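Local coordinates for DUF5751 domain-containing protein (Sulfolobus tokodaii, PDB 2RBG) that is of unknown function but folds as a small alpha/beta protein with a five-stranded parallel sheet, in an assembly of two chains, at residues Y3-L7 with S30-K34; I10-N16 with Y93-N98. One frame throughout, in Å; residues are numbered along the deposited sequence.

Both contacts use strand 6-11, at its two ends: they lie about 22 Å apart, centre to centre, on opposite sides of the middle of the chain. Contact 1 (3-7 with 30-34) is partly buried and joins the entry to that strand to the turn leaving helix 17-31; it buries 230 Å², and water links two backbone pairs. Contact 2 (10-16 with 93-98) is buried, covers 413 Å² and begins as true parallel sheet pairing before both segments turn off into loops. There bonds to side chains take over, most of them on the carboxylate of Asp95, whereas the serines of contact 1 offer methylene and hydroxyl groups to the opposing segment and bond to backbone of their own side.

Contact 1: Y3-L7 with S30-K34; sequences YKNIL and SSGSK
Tyr3 meets the end of helix 17-31 with the edge of its ring: CD1 lies 3.6 Å from Ser31 O, which sits in the ring plane. The same carbonyl is tied to the backbone of Tyr3 through a water, 2.7 Å from Tyr3 N and 3.0 Å from Ser31 O. Tyr3 O in turn receives a CA-H...O contact from Ser33 CA at 3.4 Å. At Lys4 the contact is made by the backbone: a second water bridges Lys4 O and Lys34 N. Ser33 OG, anti to its backbone N (chi1 -179°), lies 3.1 Å from Lys4 O but is hydrogen-bonded to Lys35 O. Ile6 closes the contact from the strand: its CG1, carried anti to the carbonyl carbon (chi1 -54°), lies 3.6 Å from Ser33 CB and equally near Ser31 OG. That hydroxyl also accepts from Ser33 N (3.1 Å) and is hydrogen-bonded to Val28 O. An alanine in place of Ser31 removes this hydroxyl and would probably leave Ser33 N without its acceptor and the turn less firmly set against Ile6. Gly32, with phi 95°, lets the chain leave the helix. The Ser31-Ser33 bond is an ST turn, placed at the helix-to-strand connection of the beta-alpha-beta unit 6-11, 17-31, 35-41.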
loop_
_atom_site.group_PDB
_atom_site.type_symbol
_atom_site.label_atom_id
_atom_site.label_comp_id
_atom_site.label_asym_id
_atom_site.label_seq_id
_atom_site.Cartn_x
_atom_site.Cartn_y
_atom_site.Cartn_z
ATOM N N TYR A 3 0.555 -20.800 -0.026
ATOM C CA TYR A 3 -0.250 -20.472 1.185
ATOM C C TYR A 3 -1.513 -21.324 1.251
ATOM O O TYR A 3 -2.207 -21.504 0.249
ATOM C CB TYR A 3 -0.614 -18.984 1.182
ATOM C CG TYR A 3 0.589 -18.075 1.316
ATOM C CD1 TYR A 3 0.956 -17.207 0.288
ATOM C CD2 TYR A 3 1.374 -18.099 2.467
ATOM C CE1 TYR A 3 2.078 -16.384 0.404
ATOM C CE2 TYR A 3 2.497 -17.283 2.593
ATOM C CZ TYR A 3 2.842 -16.430 1.560
ATOM O OH TYR A 3 3.956 -15.630 1.686
ATOM N N LYS A 4 -1.804 -21.841 2.441
ATOM C CA LYS A 4 -2.967 -22.697 2.659
ATOM C C LYS A 4 -4.014 -22.083 3.584
ATOM O O LYS A 4 -5.191 -22.421 3.498
ATOM C CB LYS A 4 -2.516 -24.040 3.243
ATOM C CG LYS A 4 -1.510 -24.792 2.379
ATOM C CD LYS A 4 -2.141 -25.313 1.096
ATOM C CE LYS A 4 -3.176 -26.391 1.387
ATOM N NZ LYS A 4 -3.789 -26.928 0.141
ATOM N N ASN A 5 -3.588 -21.202 4.485
ATOM C CA ASN A 5 -4.521 -20.565 5.412
ATOM C C ASN A 5 -3.977 -19.209 5.830
ATOM O O ASN A 5 -3.075 -19.110 6.660
ATOM C CB ASN A 5 -4.751 -21.458 6.639
ATOM C CG ASN A 5 -5.837 -20.923 7.559
ATOM O OD1 ASN A 5 -6.807 -20.315 7.106
ATOM N ND2 ASN A 5 -5.688 -21.164 8.857
ATOM N N ILE A 6 -4.548 -18.167 5.242
ATOM C CA ILE A 6 -4.137 -16.794 5.493
ATOM C C ILE A 6 -4.710 -16.206 6.780
ATOM O O ILE A 6 -5.916 -16.284 7.024
ATOM C CB ILE A 6 -4.574 -15.882 4.322
ATOM C CG1 ILE A 6 -4.044 -16.442 2.996
ATOM C CG2 ILE A 6 -4.080 -14.461 4.550
ATOM C CD1 ILE A 6 -2.532 -16.503 2.909
ATOM N N LEU A 7 -3.839 -15.632 7.609
ATOM C CA LEU A 7 -4.289 -14.980 8.833
ATOM C C LEU A 7 -4.633 -13.555 8.414
ATOM O O LEU A 7 -3.760 -12.812 7.968
ATOM C CB LEU A 7 -3.180 -14.930 9.885
ATOM C CG LEU A 7 -3.530 -14.100 11.129
ATOM C CD1 LEU A 7 -4.696 -14.743 11.872
ATOM C CD2 LEU A 7 -2.312 -13.993 12.038
ATOM N N SER A 30 -5.679 -13.741 -4.558
ATOM C CA SER A 30 -4.370 -13.609 -5.195
ATOM C C SER A 30 -3.268 -14.394 -4.485
ATOM O O SER A 30 -2.269 -14.761 -5.105
ATOM C CB SER A 30 -3.953 -12.134 -5.273
ATOM O OG SER A 30 -4.733 -11.434 -6.225
ATOM N N SER A 31 -3.449 -14.651 -3.193
ATOM C CA SER A 31 -2.447 -15.377 -2.413
ATOM C C SER A 31 -2.331 -16.846 -2.806
ATOM O O SER A 31 -1.327 -17.491 -2.513
ATOM C CB SER A 31 -2.767 -15.296 -0.918
ATOM O OG SER A 31 -3.833 -16.167 -0.583
ATOM N N GLY A 32 -3.362 -17.373 -3.455
ATOM C CA GLY A 32 -3.343 -18.768 -3.860
ATOM C C GLY A 32 -4.038 -19.642 -2.836
ATOM O O GLY A 32 -4.324 -20.815 -3.087
ATOM N N SER A 33 -4.308 -19.068 -1.670
ATOM C CA SER A 33 -4.980 -19.799 -0.605
ATOM C C SER A 33 -6.477 -19.818 -0.869
ATOM O O SER A 33 -7.022 -18.894 -1.481
ATOM C CB SER A 33 -4.708 -19.136 0.747
ATOM O OG SER A 33 -5.339 -19.844 1.800
ATOM N N LYS A 34 -7.140 -20.873 -0.412
ATOM C CA LYS A 34 -8.577 -20.998 -0.590
ATOM C C LYS A 34 -9.228 -20.879 0.782
ATOM O O LYS A 34 -10.437 -21.052 0.921
ATOM C CB LYS A 34 -8.919 -22.357 -1.214
ATOM C CG LYS A 34 -8.040 -22.738 -2.405
ATOM C CD LYS A 34 -8.034 -21.654 -3.475
ATOM C CE LYS A 34 -7.056 -21.986 -4.595
ATOM N NZ LYS A 34 -6.955 -20.887 -5.601
HETATM O O HOH W 1 0.143 -20.114 -2.614
HETATM O O HOH W 2 -6.224 -23.242 0.924
#

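Contact 2: I10-N16 with Y93-N98; sequences ISVNNDN and YCDDEN
With chi1 at 41°, the carboxylate of Asp95 stands between its own backbone N and carbonyl carbon and reaches the 12-16 loop; chi1 of -66° in Asn13 turns that amide back across it at about a right angle. OD2 of Asp95 is gripped twice. Asn13 N reaches the syn lone pair at 2.7 Å in a nearly straight bond (165°), and Asn16 ND2 takes the anti lone pair at 3.0 Å, with the acceptor tilted from the Asn16 amide plane. The other oxygen, OD1, accepts from Asn98 ND2 at 2.7 Å, again on its syn side; together, the bonds to both oxygens probably hold the carboxylate against rotation. These three donors would be expected to stabilise the negative charge of the buried Asp95. Asn13 ND2 adds a weak bond to Glu97 OE1 (3.2 Å). Val12 CB packs 3.3 Å from Asp95 OD2. Upstream, Ser11 N bonds Tyr93 O at 3.0 Å in the parallel pairing of strands 6-11 and 89-94, and on one face Ile10 CG1 lies 4.0 Å from Tyr93 CB. Ile10 and Tyr93 face helix 17-31 at Tyr20, while Ser11 and Cys94 meet Met102 of helix 99-107, and the Cys94-Cys122 disulfide ties in the chain just beyond strand 117-121.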
loop_
_atom_site.group_PDB
_atom_site.type_symbol
_atom_site.label_atom_id
_atom_site.label_comp_id
_atom_site.label_asym_id
_atom_site.label_seq_id
_atom_site.Cartn_x
_atom_site.Cartn_y
_atom_site.Cartn_z
ATOM N N ILE A 10 -8.014 -7.286 10.852
ATOM C CA ILE A 10 -8.613 -6.025 10.446
ATOM C C ILE A 10 -9.218 -5.257 11.606
ATOM O O ILE A 10 -9.866 -5.825 12.483
ATOM C CB ILE A 10 -9.710 -6.231 9.367
ATOM C CG1 ILE A 10 -10.380 -4.890 9.041
ATOM C CG2 ILE A 10 -10.748 -7.244 9.858
ATOM C CD1 ILE A 10 -11.284 -4.927 7.805
ATOM N N SER A 11 -8.974 -3.952 11.608
ATOM C CA SER A 11 -9.526 -3.068 12.617
ATOM C C SER A 11 -9.871 -1.761 11.914
ATOM O O SER A 11 -8.988 -0.981 11.563
ATOM C CB SER A 11 -8.519 -2.812 13.737
ATOM O OG SER A 11 -9.117 -2.033 14.760
ATOM N N VAL A 12 -11.161 -1.549 11.687
ATOM C CA VAL A 12 -11.646 -0.344 11.026
ATOM C C VAL A 12 -12.960 0.091 11.653
ATOM O O VAL A 12 -13.583 -0.669 12.394
ATOM C CB VAL A 12 -11.906 -0.577 9.515
ATOM C CG1 VAL A 12 -10.606 -0.909 8.803
ATOM C CG2 VAL A 12 -12.926 -1.697 9.324
ATOM N N ASN A 13 -13.371 1.319 11.355
ATOM C CA ASN A 13 -14.634 1.842 11.856
ATOM C C ASN A 13 -15.730 1.092 11.104
ATOM O O ASN A 13 -15.494 0.586 10.006
ATOM C CB ASN A 13 -14.730 3.346 11.580
ATOM C CG ASN A 13 -13.702 4.147 12.357
ATOM O OD1 ASN A 13 -13.680 4.122 13.588
ATOM N ND2 ASN A 13 -12.846 4.867 11.638
ATOM N N ASN A 14 -16.922 1.020 11.685
ATOM C CA ASN A 14 -18.030 0.300 11.062
ATOM C C ASN A 14 -18.350 0.695 9.622
ATOM O O ASN A 14 -18.714 -0.155 8.811
ATOM C CB ASN A 14 -19.302 0.447 11.899
ATOM C CG ASN A 14 -19.122 -0.036 13.319
ATOM O OD1 ASN A 14 -18.361 -0.965 13.579
ATOM N ND2 ASN A 14 -19.839 0.584 14.250
ATOM N N ASP A 15 -18.217 1.977 9.300
ATOM C CA ASP A 15 -18.529 2.447 7.955
ATOM C C ASP A 15 -17.546 1.946 6.899
ATOM O O ASP A 15 -17.798 2.082 5.704
ATOM C CB ASP A 15 -18.571 3.978 7.929
ATOM C CG ASP A 15 -17.191 4.601 7.967
ATOM O OD1 ASP A 15 -16.337 4.114 8.736
ATOM O OD2 ASP A 15 -16.960 5.586 7.231
ATOM N N ASN A 16 -16.435 1.363 7.339
ATOM C CA ASN A 16 -15.421 0.862 6.415
ATOM C C ASN A 16 -15.446 -0.642 6.143
ATOM O O ASN A 16 -14.726 -1.116 5.267
ATOM C CB ASN A 16 -14.018 1.237 6.908
ATOM C CG ASN A 16 -13.603 2.635 6.495
ATOM O OD1 ASN A 16 -13.797 3.037 5.347
ATOM N ND2 ASN A 16 -13.009 3.375 7.424
ATOM N N TYR A 93 -5.165 -5.023 7.809
ATOM C CA TYR A 93 -5.980 -3.880 7.392
ATOM C C TYR A 93 -6.420 -3.004 8.557
ATOM O O TYR A 93 -6.800 -3.504 9.617
ATOM C CB TYR A 93 -7.246 -4.354 6.681
ATOM C CG TYR A 93 -7.002 -5.310 5.547
ATOM C CD1 TYR A 93 -6.810 -4.849 4.245
ATOM C CD2 TYR A 93 -6.949 -6.683 5.779
ATOM C CE1 TYR A 93 -6.571 -5.736 3.201
ATOM C CE2 TYR A 93 -6.711 -7.572 4.751
ATOM C CZ TYR A 93 -6.522 -7.097 3.462
ATOM O OH TYR A 93 -6.293 -7.991 2.445
ATOM N N CYS A 94 -6.391 -1.694 8.342
ATOM C CA CYS A 94 -6.833 -0.746 9.359
ATOM C C CYS A 94 -7.068 0.611 8.713
ATOM O O CYS A 94 -6.696 0.829 7.556
ATOM C CB CYS A 94 -5.776 -0.588 10.463
ATOM S SG CYS A 94 -4.399 0.549 10.070
ATOM N N ASP A 95 -7.725 1.504 9.447
ATOM C CA ASP A 95 -7.921 2.868 8.975
ATOM C C ASP A 95 -7.145 3.738 9.967
ATOM O O ASP A 95 -6.629 3.229 10.961
ATOM C CB ASP A 95 -9.407 3.273 8.908
ATOM C CG ASP A 95 -10.223 2.793 10.094
ATOM O OD1 ASP A 95 -9.655 2.545 11.176
ATOM O OD2 ASP A 95 -11.461 2.684 9.936
ATOM N N ASP A 96 -7.040 5.035 9.701
ATOM C CA ASP A 96 -6.284 5.920 10.582
ATOM C C ASP A 96 -6.661 5.848 12.056
ATOM O O ASP A 96 -5.791 5.866 12.923
ATOM C CB ASP A 96 -6.399 7.369 10.107
ATOM C CG ASP A 96 -5.622 7.626 8.838
ATOM O OD1 ASP A 96 -4.446 7.211 8.768
ATOM O OD2 ASP A 96 -6.182 8.251 7.916
ATOM N N GLU A 97 -7.956 5.773 12.335
ATOM C CA GLU A 97 -8.440 5.715 13.709
ATOM C C GLU A 97 -7.957 4.482 14.467
ATOM O O GLU A 97 -7.937 4.476 15.697
ATOM C CB GLU A 97 -9.970 5.752 13.731
ATOM C CG GLU A 97 -10.578 7.081 13.309
ATOM C CD GLU A 97 -10.159 7.506 11.914
ATOM O OE1 GLU A 97 -10.311 6.694 10.974
ATOM O OE2 GLU A 97 -9.685 8.653 11.755
ATOM N N ASN A 98 -7.559 3.444 13.738
ATOM C CA ASN A 98 -7.107 2.211 14.375
ATOM C C ASN A 98 -5.682 1.799 14.017
ATOM O O ASN A 98 -5.259 0.684 14.333
ATOM C CB ASN A 98 -8.069 1.076 14.016
ATOM C CG ASN A 98 -9.474 1.323 14.522
ATOM O OD1 ASN A 98 -9.737 1.237 15.722
ATOM N ND2 ASN A 98 -10.387 1.643 13.610
#